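Local coordinates for kinesin-like protein KAR3 (PDB 1F9V) that probably hydrolyses ATP to drive movement along microtubules, as a motor of the kinesin family, and is held here in a form bound to ADP and magnesium, at residues Y8-P13 and V67-E72; T99-M102 and G108-P111; I26-F31 and D57-Q62; Y91-S96 and I325-N330. The protein carries 2 engineered substitutions. One frame throughout, in Å; residues are numbered along the deposited sequence.

Contact 1. Residues Y8-P13 and V67-E72. With ADP (adenosine-5'-diphosphate), chain C; ADP (adenosine-5'-diphosphate), chain D.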
# COMPACT_ATOMS: atom_id res chain seq x y z
N TYR A 8 8.71 -3.28 1.59
CA TYR A 8 9.46 -3.34 0.34
C TYR A 8 9.74 -1.91 -0.10
O TYR A 8 8.91 -1.01 0.10
CB TYR A 8 8.65 -3.99 -0.79
CG TYR A 8 8.35 -5.47 -0.65
CD1 TYR A 8 8.95 -6.25 0.34
CD2 TYR A 8 7.47 -6.08 -1.53
CE1 TYR A 8 8.66 -7.61 0.44
CE2 TYR A 8 7.18 -7.43 -1.44
CZ TYR A 8 7.77 -8.19 -0.46
OH TYR A 8 7.46 -9.53 -0.37
N CYS A 9 10.90 -1.69 -0.70
CA CYS A 9 11.23 -0.37 -1.22
C CYS A 9 11.35 -0.54 -2.73
O CYS A 9 11.83 -1.58 -3.20
CB CYS A 9 12.56 0.13 -0.65
SG CYS A 9 13.18 1.65 -1.42
N ARG A 10 10.90 0.44 -3.50
CA ARG A 10 11.03 0.36 -4.95
C ARG A 10 11.54 1.66 -5.53
O ARG A 10 10.94 2.73 -5.34
CB ARG A 10 9.71 0.02 -5.62
CG ARG A 10 9.85 -0.02 -7.15
CD ARG A 10 8.51 -0.12 -7.87
NE ARG A 10 8.70 -0.62 -9.23
CZ ARG A 10 7.72 -1.01 -10.03
NH1 ARG A 10 6.46 -0.96 -9.61
NH2 ARG A 10 7.99 -1.46 -11.25
N ILE A 11 12.67 1.58 -6.24
CA ILE A 11 13.25 2.74 -6.89
C ILE A 11 12.75 2.72 -8.32
O ILE A 11 12.99 1.75 -9.05
CB ILE A 11 14.81 2.67 -6.90
CG1 ILE A 11 15.34 2.54 -5.47
CG2 ILE A 11 15.38 3.92 -7.57
CD1 ILE A 11 16.74 1.98 -5.38
N ARG A 12 12.04 3.76 -8.74
CA ARG A 12 11.55 3.80 -10.10
C ARG A 12 12.67 4.26 -11.03
O ARG A 12 13.67 4.83 -10.59
CB ARG A 12 10.38 4.78 -10.22
CG ARG A 12 10.76 6.24 -9.99
CD ARG A 12 9.80 7.20 -10.70
NE ARG A 12 9.93 8.59 -10.26
CZ ARG A 12 10.90 9.41 -10.66
NH1 ARG A 12 11.83 8.98 -11.51
NH2 ARG A 12 10.93 10.66 -10.22
N PRO A 13 12.54 3.96 -12.34
CA PRO A 13 13.57 4.40 -13.29
C PRO A 13 13.59 5.93 -13.32
O PRO A 13 12.58 6.58 -13.05
CB PRO A 13 13.11 3.82 -14.63
CG PRO A 13 12.17 2.70 -14.26
CD PRO A 13 11.51 3.14 -12.98
N VAL A 67 5.82 -6.58 -13.47
CA VAL A 67 5.71 -8.04 -13.47
C VAL A 67 6.69 -8.64 -12.45
O VAL A 67 6.35 -9.58 -11.73
CB VAL A 67 5.98 -8.62 -14.90
CG1 VAL A 67 6.27 -10.10 -14.82
CG2 VAL A 67 4.78 -8.36 -15.79
N ASP A 68 7.90 -8.10 -12.39
CA ASP A 68 8.90 -8.58 -11.44
C ASP A 68 8.43 -8.35 -10.00
O ASP A 68 8.61 -9.19 -9.12
CB ASP A 68 10.24 -7.84 -11.63
CG ASP A 68 10.85 -8.10 -12.99
OD1 ASP A 68 10.64 -9.21 -13.54
OD2 ASP A 68 11.55 -7.20 -13.51
N VAL A 69 7.82 -7.19 -9.76
CA VAL A 69 7.33 -6.85 -8.43
C VAL A 69 6.23 -7.83 -8.00
O VAL A 69 6.24 -8.33 -6.88
CB VAL A 69 6.76 -5.41 -8.39
CG1 VAL A 69 5.96 -5.19 -7.09
CG2 VAL A 69 7.91 -4.40 -8.50
N PHE A 70 5.31 -8.12 -8.90
CA PHE A 70 4.23 -9.02 -8.53
C PHE A 70 4.68 -10.45 -8.25
O PHE A 70 3.94 -11.22 -7.65
CB PHE A 70 3.12 -9.01 -9.58
CG PHE A 70 1.82 -9.54 -9.06
CD1 PHE A 70 1.05 -8.79 -8.18
CD2 PHE A 70 1.39 -10.82 -9.39
CE1 PHE A 70 -0.12 -9.30 -7.63
CE2 PHE A 70 0.22 -11.35 -8.86
CZ PHE A 70 -0.54 -10.58 -7.97
N LYS A 71 5.89 -10.81 -8.68
CA LYS A 71 6.37 -12.15 -8.43
C LYS A 71 6.44 -12.35 -6.92
O LYS A 71 6.29 -13.46 -6.42
CB LYS A 71 7.76 -12.36 -9.05
CG LYS A 71 7.73 -12.58 -10.55
CD LYS A 71 9.05 -13.14 -11.05
CE LYS A 71 9.14 -13.05 -12.57
NZ LYS A 71 9.99 -11.91 -13.01
N GLU A 72 6.66 -11.26 -6.20
CA GLU A 72 6.73 -11.34 -4.75
C GLU A 72 5.33 -11.12 -4.16
O GLU A 72 4.89 -11.88 -3.30
CB GLU A 72 7.69 -10.27 -4.21
CG GLU A 72 9.08 -10.29 -4.83
CD GLU A 72 9.73 -11.67 -4.76
OE1 GLU A 72 10.29 -12.11 -5.79
OE2 GLU A 72 9.67 -12.31 -3.69
PB ADP C . 3.01 8.99 -7.83
O1B ADP C . 3.85 8.50 -6.71
O2B ADP C . 1.64 8.17 -7.92
O3B ADP C . 2.76 10.46 -7.73
PA ADP C . 3.20 8.08 -10.57
O1A ADP C . 3.03 6.63 -10.43
O2A ADP C . 1.92 8.68 -10.95
O3A ADP C . 3.72 8.68 -9.20
O5' ADP C . 4.25 8.42 -11.70
C5' ADP C . 5.45 9.18 -11.60
C4' ADP C . 6.04 9.15 -13.04
O4' ADP C . 7.02 8.10 -13.05
C3' ADP C . 5.01 8.74 -14.12
O3' ADP C . 5.22 9.42 -15.37
C2' ADP C . 5.19 7.24 -14.28
O2' ADP C . 4.73 6.74 -15.55
C1' ADP C . 6.67 7.05 -13.98
N9 ADP C . 6.97 5.75 -13.30
C8 ADP C . 6.78 5.53 -11.99
N7 ADP C . 7.16 4.30 -11.69
C5 ADP C . 7.60 3.73 -12.78
C6 ADP C . 8.13 2.49 -13.09
N6 ADP C . 8.28 1.57 -12.14
N1 ADP C . 8.50 2.20 -14.38
C2 ADP C . 8.37 3.10 -15.38
N3 ADP C . 7.86 4.32 -15.09
C4 ADP C . 7.47 4.66 -13.83
PB ADP D . 8.00 -16.82 4.51
O1B ADP D . 8.60 -17.14 5.85
O2B ADP D . 7.70 -15.23 4.36
O3B ADP D . 8.87 -17.31 3.40
PA ADP D . 5.10 -16.95 4.66
O1A ADP D . 4.26 -18.07 5.11
O2A ADP D . 5.17 -15.87 5.66
O3A ADP D . 6.58 -17.47 4.41
O5' ADP D . 4.66 -16.41 3.20
C5' ADP D . 5.53 -16.62 2.09
C4' ADP D . 5.40 -15.52 1.03
O4' ADP D . 4.14 -14.81 1.05
C3' ADP D . 6.50 -14.48 1.14
O3' ADP D . 7.70 -14.84 0.43
C2' ADP D . 5.86 -13.22 0.63
O2' ADP D . 6.07 -13.03 -0.78
C1' ADP D . 4.40 -13.38 1.04
N9 ADP D . 4.08 -12.66 2.34
C8 ADP D . 3.77 -13.22 3.53
N7 ADP D . 3.53 -12.25 4.43
C5 ADP D . 3.69 -11.08 3.84
C6 ADP D . 3.58 -9.73 4.22
N6 ADP D . 3.24 -9.39 5.48
N1 ADP D . 3.83 -8.73 3.30
C2 ADP D . 4.17 -9.02 2.02
N3 ADP D . 4.27 -10.31 1.65
C4 ADP D . 4.05 -11.35 2.50

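Contact 2. Residues T99-M102 and G108-P111. With MG (magnesium ion), chain B; ADP (adenosine-5'-diphosphate), chain C.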
# COMPACT_ATOMS: atom_id res chain seq x y z
N THR A 99 1.13 5.29 -7.92
CA THR A 99 0.05 4.94 -8.83
C THR A 99 0.49 3.98 -9.93
O THR A 99 -0.25 3.07 -10.29
CB THR A 99 -0.57 6.18 -9.45
OG1 THR A 99 -1.07 7.00 -8.39
CG2 THR A 99 -1.71 5.82 -10.38
N PHE A 100 1.68 4.20 -10.47
CA PHE A 100 2.19 3.31 -11.51
C PHE A 100 2.28 1.90 -10.93
O PHE A 100 1.91 0.92 -11.56
CB PHE A 100 3.58 3.74 -11.99
CG PHE A 100 4.12 2.92 -13.12
CD1 PHE A 100 4.79 1.72 -12.88
CD2 PHE A 100 3.94 3.32 -14.44
CE1 PHE A 100 5.28 0.94 -13.93
CE2 PHE A 100 4.42 2.55 -15.50
CZ PHE A 100 5.09 1.35 -15.24
N THR A 101 2.77 1.82 -9.70
CA THR A 101 2.93 0.55 -9.02
C THR A 101 1.60 -0.13 -8.75
O THR A 101 1.45 -1.33 -8.98
CB THR A 101 3.68 0.74 -7.69
OG1 THR A 101 5.05 1.08 -7.97
CG2 THR A 101 3.64 -0.53 -6.84
N MET A 102 0.63 0.64 -8.27
CA MET A 102 -0.68 0.09 -7.94
C MET A 102 -1.70 -0.00 -9.06
O MET A 102 -2.48 -0.96 -9.12
CB MET A 102 -1.31 0.89 -6.80
CG MET A 102 -0.46 1.03 -5.55
SD MET A 102 -0.15 -0.53 -4.75
CE MET A 102 -1.81 -0.95 -4.20
N GLY A 108 -0.22 -3.09 -12.91
CA GLY A 108 -0.28 -2.68 -11.52
C GLY A 108 -0.62 -3.77 -10.53
O GLY A 108 -1.14 -4.82 -10.90
N ILE A 109 -0.34 -3.52 -9.26
CA ILE A 109 -0.64 -4.50 -8.24
C ILE A 109 -2.14 -4.81 -8.20
O ILE A 109 -2.53 -5.95 -7.96
CB ILE A 109 -0.14 -4.01 -6.85
CG1 ILE A 109 1.38 -4.21 -6.77
CG2 ILE A 109 -0.85 -4.78 -5.73
CD1 ILE A 109 2.01 -3.79 -5.46
N ILE A 110 -2.98 -3.81 -8.45
CA ILE A 110 -4.42 -4.05 -8.42
C ILE A 110 -4.87 -4.97 -9.57
O ILE A 110 -5.47 -6.02 -9.33
CB ILE A 110 -5.22 -2.72 -8.40
CG1 ILE A 110 -5.05 -2.06 -7.02
CG2 ILE A 110 -6.71 -2.98 -8.67
CD1 ILE A 110 -5.43 -0.59 -6.97
N PRO A 111 -4.61 -4.59 -10.84
CA PRO A 111 -5.04 -5.50 -11.91
C PRO A 111 -4.38 -6.88 -11.81
O PRO A 111 -5.02 -7.90 -12.07
CB PRO A 111 -4.65 -4.78 -13.20
CG PRO A 111 -3.74 -3.69 -12.80
CD PRO A 111 -4.00 -3.36 -11.36
MG MG B . -0.40 9.02 -7.93
PB ADP C . 3.01 8.99 -7.83
O1B ADP C . 3.85 8.50 -6.71
O2B ADP C . 1.64 8.17 -7.92
O3B ADP C . 2.76 10.46 -7.73
PA ADP C . 3.20 8.08 -10.57
O1A ADP C . 3.03 6.63 -10.43
O2A ADP C . 1.92 8.68 -10.95
O3A ADP C . 3.72 8.68 -9.20
O5' ADP C . 4.25 8.42 -11.70
C5' ADP C . 5.45 9.18 -11.60
C4' ADP C . 6.04 9.15 -13.04
O4' ADP C . 7.02 8.10 -13.05
C3' ADP C . 5.01 8.74 -14.12
O3' ADP C . 5.22 9.42 -15.37
C2' ADP C . 5.19 7.24 -14.28
O2' ADP C . 4.73 6.74 -15.55
C1' ADP C . 6.67 7.05 -13.98
N9 ADP C . 6.97 5.75 -13.30
C8 ADP C . 6.78 5.53 -11.99
N7 ADP C . 7.16 4.30 -11.69
C5 ADP C . 7.60 3.73 -12.78
C6 ADP C . 8.13 2.49 -13.09
N6 ADP C . 8.28 1.57 -12.14
N1 ADP C . 8.50 2.20 -14.38
C2 ADP C . 8.37 3.10 -15.38
N3 ADP C . 7.86 4.32 -15.09
C4 ADP C . 7.47 4.66 -13.83
O HOH W 1 -0.62 8.39 -5.82
O HOH W 2 -0.26 9.48 -10.06
O HOH W 3 0.35 11.07 -7.26
O HOH W 4 -2.48 9.74 -8.16

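Contact 3. Residues I26-F31 and D57-Q62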
# COMPACT_ATOMS: atom_id res chain seq x y z
N ILE A 26 22.58 6.27 -4.62
CA ILE A 26 21.69 5.29 -4.01
C ILE A 26 22.22 3.97 -4.49
O ILE A 26 22.19 3.68 -5.69
CB ILE A 26 20.23 5.47 -4.47
CG1 ILE A 26 19.65 6.76 -3.87
CG2 ILE A 26 19.40 4.28 -4.02
CD1 ILE A 26 18.32 7.17 -4.46
N ASN A 27 22.74 3.17 -3.58
CA ASN A 27 23.29 1.87 -3.93
C ASN A 27 22.49 0.75 -3.29
O ASN A 27 22.37 0.69 -2.07
CB ASN A 27 24.75 1.78 -3.48
CG ASN A 27 25.32 0.38 -3.62
OD1 ASN A 27 25.19 -0.25 -4.67
ND2 ASN A 27 25.94 -0.12 -2.56
N VAL A 28 21.96 -0.14 -4.12
CA VAL A 28 21.18 -1.26 -3.61
C VAL A 28 22.00 -2.54 -3.68
O VAL A 28 22.53 -2.89 -4.74
CB VAL A 28 19.89 -1.47 -4.44
CG1 VAL A 28 19.13 -2.67 -3.91
CG2 VAL A 28 19.03 -0.22 -4.39
N ASN A 29 22.11 -3.24 -2.56
CA ASN A 29 22.87 -4.48 -2.53
C ASN A 29 21.98 -5.65 -2.94
O ASN A 29 20.75 -5.54 -2.95
CB ASN A 29 23.42 -4.72 -1.13
CG ASN A 29 24.38 -3.63 -0.70
OD1 ASN A 29 25.36 -3.34 -1.40
ND2 ASN A 29 24.10 -3.01 0.44
N GLU A 30 22.61 -6.76 -3.30
CA GLU A 30 21.87 -7.94 -3.71
C GLU A 30 21.19 -8.55 -2.49
O GLU A 30 21.72 -8.48 -1.38
CB GLU A 30 22.83 -8.96 -4.35
CG GLU A 30 24.31 -8.75 -3.98
CD GLU A 30 24.99 -7.60 -4.73
OE1 GLU A 30 25.53 -6.69 -4.06
OE2 GLU A 30 25.00 -7.61 -5.98
N PHE A 31 19.99 -9.11 -2.68
CA PHE A 31 19.25 -9.72 -1.58
C PHE A 31 20.13 -10.77 -0.89
O PHE A 31 20.78 -11.58 -1.56
CB PHE A 31 17.97 -10.38 -2.11
CG PHE A 31 17.12 -11.00 -1.04
CD1 PHE A 31 17.22 -12.36 -0.76
CD2 PHE A 31 16.23 -10.23 -0.31
CE1 PHE A 31 16.44 -12.94 0.24
CE2 PHE A 31 15.44 -10.80 0.69
CZ PHE A 31 15.54 -12.16 0.96
N ASP A 57 12.63 -5.99 3.59
CA ASP A 57 12.40 -7.37 3.20
C ASP A 57 12.78 -7.58 1.74
O ASP A 57 13.17 -8.67 1.34
CB ASP A 57 10.93 -7.73 3.45
CG ASP A 57 10.59 -7.74 4.93
OD1 ASP A 57 10.98 -8.69 5.63
OD2 ASP A 57 9.94 -6.78 5.39
N LYS A 58 12.68 -6.51 0.96
CA LYS A 58 13.02 -6.58 -0.46
C LYS A 58 13.18 -5.17 -1.01
O LYS A 58 12.47 -4.25 -0.61
CB LYS A 58 11.94 -7.32 -1.24
CG LYS A 58 12.22 -7.44 -2.74
CD LYS A 58 12.64 -8.85 -3.17
CE LYS A 58 12.95 -9.77 -2.00
NZ LYS A 58 12.74 -11.22 -2.35
N ILE A 59 14.13 -5.00 -1.91
CA ILE A 59 14.34 -3.71 -2.53
C ILE A 59 14.33 -3.92 -4.03
O ILE A 59 15.13 -4.68 -4.56
CB ILE A 59 15.67 -3.06 -2.10
CG1 ILE A 59 15.71 -2.88 -0.58
CG2 ILE A 59 15.82 -1.69 -2.78
CD1 ILE A 59 17.01 -2.33 -0.04
N PHE A 60 13.39 -3.26 -4.70
CA PHE A 60 13.26 -3.35 -6.14
C PHE A 60 14.00 -2.16 -6.74
O PHE A 60 13.82 -1.03 -6.28
CB PHE A 60 11.79 -3.30 -6.56
CG PHE A 60 10.98 -4.46 -6.04
CD1 PHE A 60 11.07 -5.71 -6.64
CD2 PHE A 60 10.11 -4.29 -4.96
CE1 PHE A 60 10.31 -6.79 -6.16
CE2 PHE A 60 9.35 -5.35 -4.48
CZ PHE A 60 9.45 -6.60 -5.08
N ASP A 61 14.83 -2.41 -7.74
CA ASP A 61 15.57 -1.31 -8.36
C ASP A 61 14.96 -0.91 -9.70
O ASP A 61 13.89 -1.41 -10.08
CB ASP A 61 17.06 -1.66 -8.51
CG ASP A 61 17.31 -2.81 -9.46
OD1 ASP A 61 16.48 -3.06 -10.36
OD2 ASP A 61 18.37 -3.47 -9.31
N GLN A 62 15.63 -0.01 -10.41
CA GLN A 62 15.13 0.48 -11.68
C GLN A 62 14.90 -0.59 -12.75
O GLN A 62 14.15 -0.36 -13.69
CB GLN A 62 16.06 1.57 -12.22
CG GLN A 62 16.10 2.81 -11.35
CD GLN A 62 17.34 2.87 -10.49
OE1 GLN A 62 17.62 1.96 -9.70
NE2 GLN A 62 18.11 3.95 -10.63

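Contact 4. Residues Y91-S96 and I325-N330. With ADP (adenosine-5'-diphosphate), chain C.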
# COMPACT_ATOMS: atom_id res chain seq x y z
N TYR A 91 3.45 4.01 -0.46
CA TYR A 91 3.85 5.24 0.22
C TYR A 91 5.01 5.92 -0.50
O TYR A 91 5.91 5.24 -0.99
CB TYR A 91 4.27 4.89 1.66
CG TYR A 91 4.75 6.05 2.50
CD1 TYR A 91 3.91 6.62 3.47
CD2 TYR A 91 6.03 6.59 2.35
CE1 TYR A 91 4.34 7.69 4.26
CE2 TYR A 91 6.47 7.66 3.14
CZ TYR A 91 5.62 8.20 4.08
OH TYR A 91 6.02 9.26 4.86
N GLY A 92 5.00 7.25 -0.52
CA GLY A 92 6.08 7.97 -1.17
C GLY A 92 5.66 9.34 -1.64
O GLY A 92 4.47 9.65 -1.69
N GLN A 93 6.63 10.18 -2.00
CA GLN A 93 6.30 11.52 -2.46
C GLN A 93 5.61 11.48 -3.80
O GLN A 93 5.71 10.50 -4.54
CB GLN A 93 7.58 12.37 -2.58
CG GLN A 93 8.48 11.95 -3.74
CD GLN A 93 9.66 12.88 -3.92
OE1 GLN A 93 9.50 14.10 -4.07
NE2 GLN A 93 10.86 12.32 -3.92
N THR A 94 4.88 12.55 -4.11
CA THR A 94 4.21 12.65 -5.40
C THR A 94 5.31 12.57 -6.46
O THR A 94 6.33 13.26 -6.36
CB THR A 94 3.43 13.97 -5.50
OG1 THR A 94 2.36 13.95 -4.54
CG2 THR A 94 2.85 14.17 -6.89
N GLY A 95 5.12 11.71 -7.45
CA GLY A 95 6.11 11.54 -8.50
C GLY A 95 7.04 10.35 -8.28
O GLY A 95 7.86 10.04 -9.14
N SER A 96 6.91 9.66 -7.15
CA SER A 96 7.79 8.54 -6.88
C SER A 96 7.38 7.22 -7.54
O SER A 96 8.21 6.31 -7.68
CB SER A 96 7.94 8.34 -5.36
OG SER A 96 6.71 8.01 -4.74
N ILE A 325 16.41 13.68 -3.42
CA ILE A 325 17.12 12.99 -2.35
C ILE A 325 16.66 13.25 -0.92
O ILE A 325 16.67 12.35 -0.08
CB ILE A 325 18.64 13.24 -2.45
CG1 ILE A 325 19.39 12.15 -1.68
CG2 ILE A 325 18.98 14.63 -1.96
CD1 ILE A 325 19.20 10.77 -2.26
N ASN A 326 16.24 14.47 -0.63
CA ASN A 326 15.80 14.77 0.73
C ASN A 326 14.48 14.07 1.04
O ASN A 326 14.31 13.53 2.14
CB ASN A 326 15.68 16.27 0.92
CG ASN A 326 17.04 16.95 0.98
OD1 ASN A 326 18.02 16.35 1.45
ND2 ASN A 326 17.11 18.18 0.52
N GLU A 327 13.56 14.07 0.09
CA GLU A 327 12.27 13.42 0.31
C GLU A 327 12.48 11.91 0.31
O GLU A 327 11.77 11.18 1.00
CB GLU A 327 11.27 13.81 -0.77
CG GLU A 327 10.56 15.13 -0.52
CD GLU A 327 9.84 15.18 0.83
OE1 GLU A 327 9.64 14.13 1.48
OE2 GLU A 327 9.48 16.30 1.24
N THR A 328 13.44 11.45 -0.48
CA THR A 328 13.74 10.03 -0.54
C THR A 328 14.21 9.57 0.83
O THR A 328 13.80 8.52 1.33
CB THR A 328 14.83 9.72 -1.59
OG1 THR A 328 14.26 9.82 -2.90
CG2 THR A 328 15.38 8.32 -1.39
N LEU A 329 15.08 10.36 1.46
CA LEU A 329 15.57 10.02 2.78
C LEU A 329 14.41 10.04 3.78
O LEU A 329 14.37 9.23 4.71
CB LEU A 329 16.69 10.98 3.20
CG LEU A 329 18.04 10.61 2.56
CD1 LEU A 329 19.05 11.71 2.83
CD2 LEU A 329 18.55 9.28 3.10
N ASN A 330 13.47 10.95 3.59
CA ASN A 330 12.31 11.03 4.47
C ASN A 330 11.50 9.74 4.33
O ASN A 330 11.11 9.13 5.33
CB ASN A 330 11.43 12.23 4.10
CG ASN A 330 11.98 13.55 4.62
OD1 ASN A 330 12.80 13.58 5.54
ND2 ASN A 330 11.52 14.65 4.04
PB ADP C . 3.01 8.99 -7.83
O1B ADP C . 3.85 8.50 -6.71
O2B ADP C . 1.64 8.17 -7.92
O3B ADP C . 2.76 10.46 -7.73
PA ADP C . 3.20 8.08 -10.57
O1A ADP C . 3.03 6.63 -10.43
O2A ADP C . 1.92 8.68 -10.95
O3A ADP C . 3.72 8.68 -9.20
O5' ADP C . 4.25 8.42 -11.70
C5' ADP C . 5.45 9.18 -11.60
C4' ADP C . 6.04 9.15 -13.04
O4' ADP C . 7.02 8.10 -13.05
C3' ADP C . 5.01 8.74 -14.12
O3' ADP C . 5.22 9.42 -15.37
C2' ADP C . 5.19 7.24 -14.28
O2' ADP C . 4.73 6.74 -15.55
C1' ADP C . 6.67 7.05 -13.98
N9 ADP C . 6.97 5.75 -13.30
C8 ADP C . 6.78 5.53 -11.99
N7 ADP C . 7.16 4.30 -11.69
C5 ADP C . 7.60 3.73 -12.78
C6 ADP C . 8.13 2.49 -13.09
N6 ADP C . 8.28 1.57 -12.14
N1 ADP C . 8.50 2.20 -14.38
C2 ADP C . 8.37 3.10 -15.38
N3 ADP C . 7.86 4.32 -15.09
C4 ADP C . 7.47 4.66 -13.83
O HOH W 5 11.48 9.86 -3.46

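Contact 1. Residues Y8-P13 and V67-E72
Val69 lays one methyl group on the flat side of the Arg10 guanidinium. Its CG2 sits 3.7 Å from Arg10 CZ, over the centre of that face. The adenine amino group of ADP in chain C covers the opposite face, nearer the rim, with Arg10 NH2 and ADP N6 3.2 Å apart. The guanidinium is therefore sandwiched between helix 66-77 and the base. Pro13 CD packs 3.4 Å from C6 of the same adenine. The Arg10 chain runs extended from CG to NE, with CG anti to the backbone N (chi1 178°), which carries the charged end off the strand to this spot. At the other end of the contact, Tyr8 OH meets Glu72 CB at 3.9 Å, and the two side chains cross at about a right angle. Beside them a second ADP, chain D, donates from O2' to Glu72 O at 3.0 Å. Further out, Asn66 and Thr101 bind Arg10 NH1, and the carbonyl of Asp64 takes NH2. These bonds fix how the guanidinium is turned. The end of strand 4-11 and the loop after it carry the Arg-Ile-Arg-Pro sequence with which kinesin motor domains receive the adenine of their nucleotide.

Contact 2. Residues T99-M102 and G108-P111
Thr101 and Ile109 run alongside each other in the same direction, with Thr101 CG2 3.9 Å from Ile109 CD1. Met102 meets the same isoleucine from another direction. Its CB points away from residues 108-111, but bends at chi2 and chi3 fold the chain round, and SD ends 4.0 Å from Ile109 CD1. The two side chains cross obliquely. The Ile110 side chain packs against Met102 O, with CB 3.3 Å away. The backbone joins the helices directly: Ile109 N bonds to Thr101 O at 2.8 Å and Ile110 N to Met102 O at 3.0 Å. Carbonyls near the end of the short helix 98-103 thus take up amides from the first turn of helix 109-124. Gly108 is its N-cap, and a side chain there would run into Met102 O. Helix 98-103 begins within the P-loop (Walker A) sequence. Thr99 OG1 binds the magnesium at 2.2 Å, beside ADP O2B and four waters, and is also hydrogen-bonded to Asp244. Phe100 N bonds to ADP O1A on the alpha phosphate. Phe100 turns one ring face to the adenine, with CD1 3.4 Å from ADP C6. Replacing Phe100 with an alanine would probably uncover this side of the base and let it shift.

Contact 3. Residues I26-F31 and D57-Q62
Phe31 holds CG anti to its backbone N (chi1 -178°), and this swings the ring across to Lys58. Lys58 starts out likewise but bends at chi2 and again at chi3, where it is nearly eclipsed (-11°). The double bend folds its ammonium group over the ring. Lys58 NZ lies 4.3 Å from the centroid of the Phe31 ring and 19° off the ring normal, a cation-pi contact over the face. Lys58 CE packs nearby, 3.7 Å from Phe31 CD2. The ring edge has a different neighbour: Asp57 O lies near the ring plane, 3.2 Å from Phe31 CE2. The partly negative carbonyl oxygen lies at the rim, while the positive ammonium sits over the face. A leucine in place of Phe31 would probably cost Lys58 its cation-pi partner and set the ammonium group free to turn, since its ion pair with Glu72 is long and weak. The contact joins two sheets of the motor domain. Strand 24-28 is an outer strand of a small antiparallel sheet, whereas strand 58-60 pairs in parallel with strand 4-11 of the large central sheet. Between them, Val28 and Ile59 pass each other head to tail, and Val28 CG1 comes 3.6 Å from Ile59 CG2. Ile11 also packs on Val28, and Met40 on Ile59. Gln38 of the small sheet ties the two segments together through its amide, as OE1 bonds to Ile59 N and NE2 to Asn29 O. On the large-sheet side, Lys58 CG lies over a face of the Phe60 ring, 3.7 Å above its plane.

Contact 4. Residues Y91-S96 and I325-N330
The Gln93 amide lies against the aliphatic part of Glu327, in plain van der Waals contact. Gln93 NE2 is 3.5 Å from Glu327 CB, and Gln93 OE1 is 3.8 Å from Glu327 CG. The amide and carboxylate planes are turned 59° apart. Gln93 CG takes the crowded position between the backbone N and the carbonyl carbon (chi1 71°), and the chain then runs extended to the helix. The second kind of link is a water bridge. Gln93 NE2 donates to a water at 2.6 Å, and this water donates to Thr328 OG1 at 2.8 Å. This joins two polar groups that do not bond directly. The loop itself is the start of the P-loop, between strand 86-91 and helix 98-103, and it is shaped by hydrogen bonds of its own. Residues Gln93 to Ser96 form a type II turn. Gln93 O accepts twice: from Ser96 N, and from Ser96 OG at 2.7 Å, which lies in the carbonyl plane on a lone pair. A side chain at Gly92 would collide with Ser96 OG. The turn presents Gly95 N to the beta phosphate, where it bonds to ADP O3B at 2.7 Å and nearly straight (170°). Charged and polar ends on the helix find partners of their own. Glu327 OE2 accepts from the backbone N of Arg250, while Glu327 OE1 receives a weak bond from Asn330 ND2 at 3.2 Å. Ring stacking adds a further tie between strand and helix, as Tyr91 stacks with Phe334 of helix 325-338.

Contacts 1, 2 and 4 are buried and all touch the ADP of chain C. Contacts 1 and 2 share the adenine, contact 2 also reaches the phosphates and the magnesium, and contact 4 meets the beta phosphate. Contact 3 lies further out and is partly buried. It is nested within the loop that contact 1 closes, and strands 4-11 and 58-60 join the two in one sheet. Arg10 bonds to Thr101 of contact 2, and Arg12 to Gly95 of contact 4. The chemistry differs with place. A guanidinium between a methyl group and the adenine amino group marks contact 1. Backbone bonds join the helices of contact 2, water and an amide link contact 4, and a cation-pi pair marks contact 3.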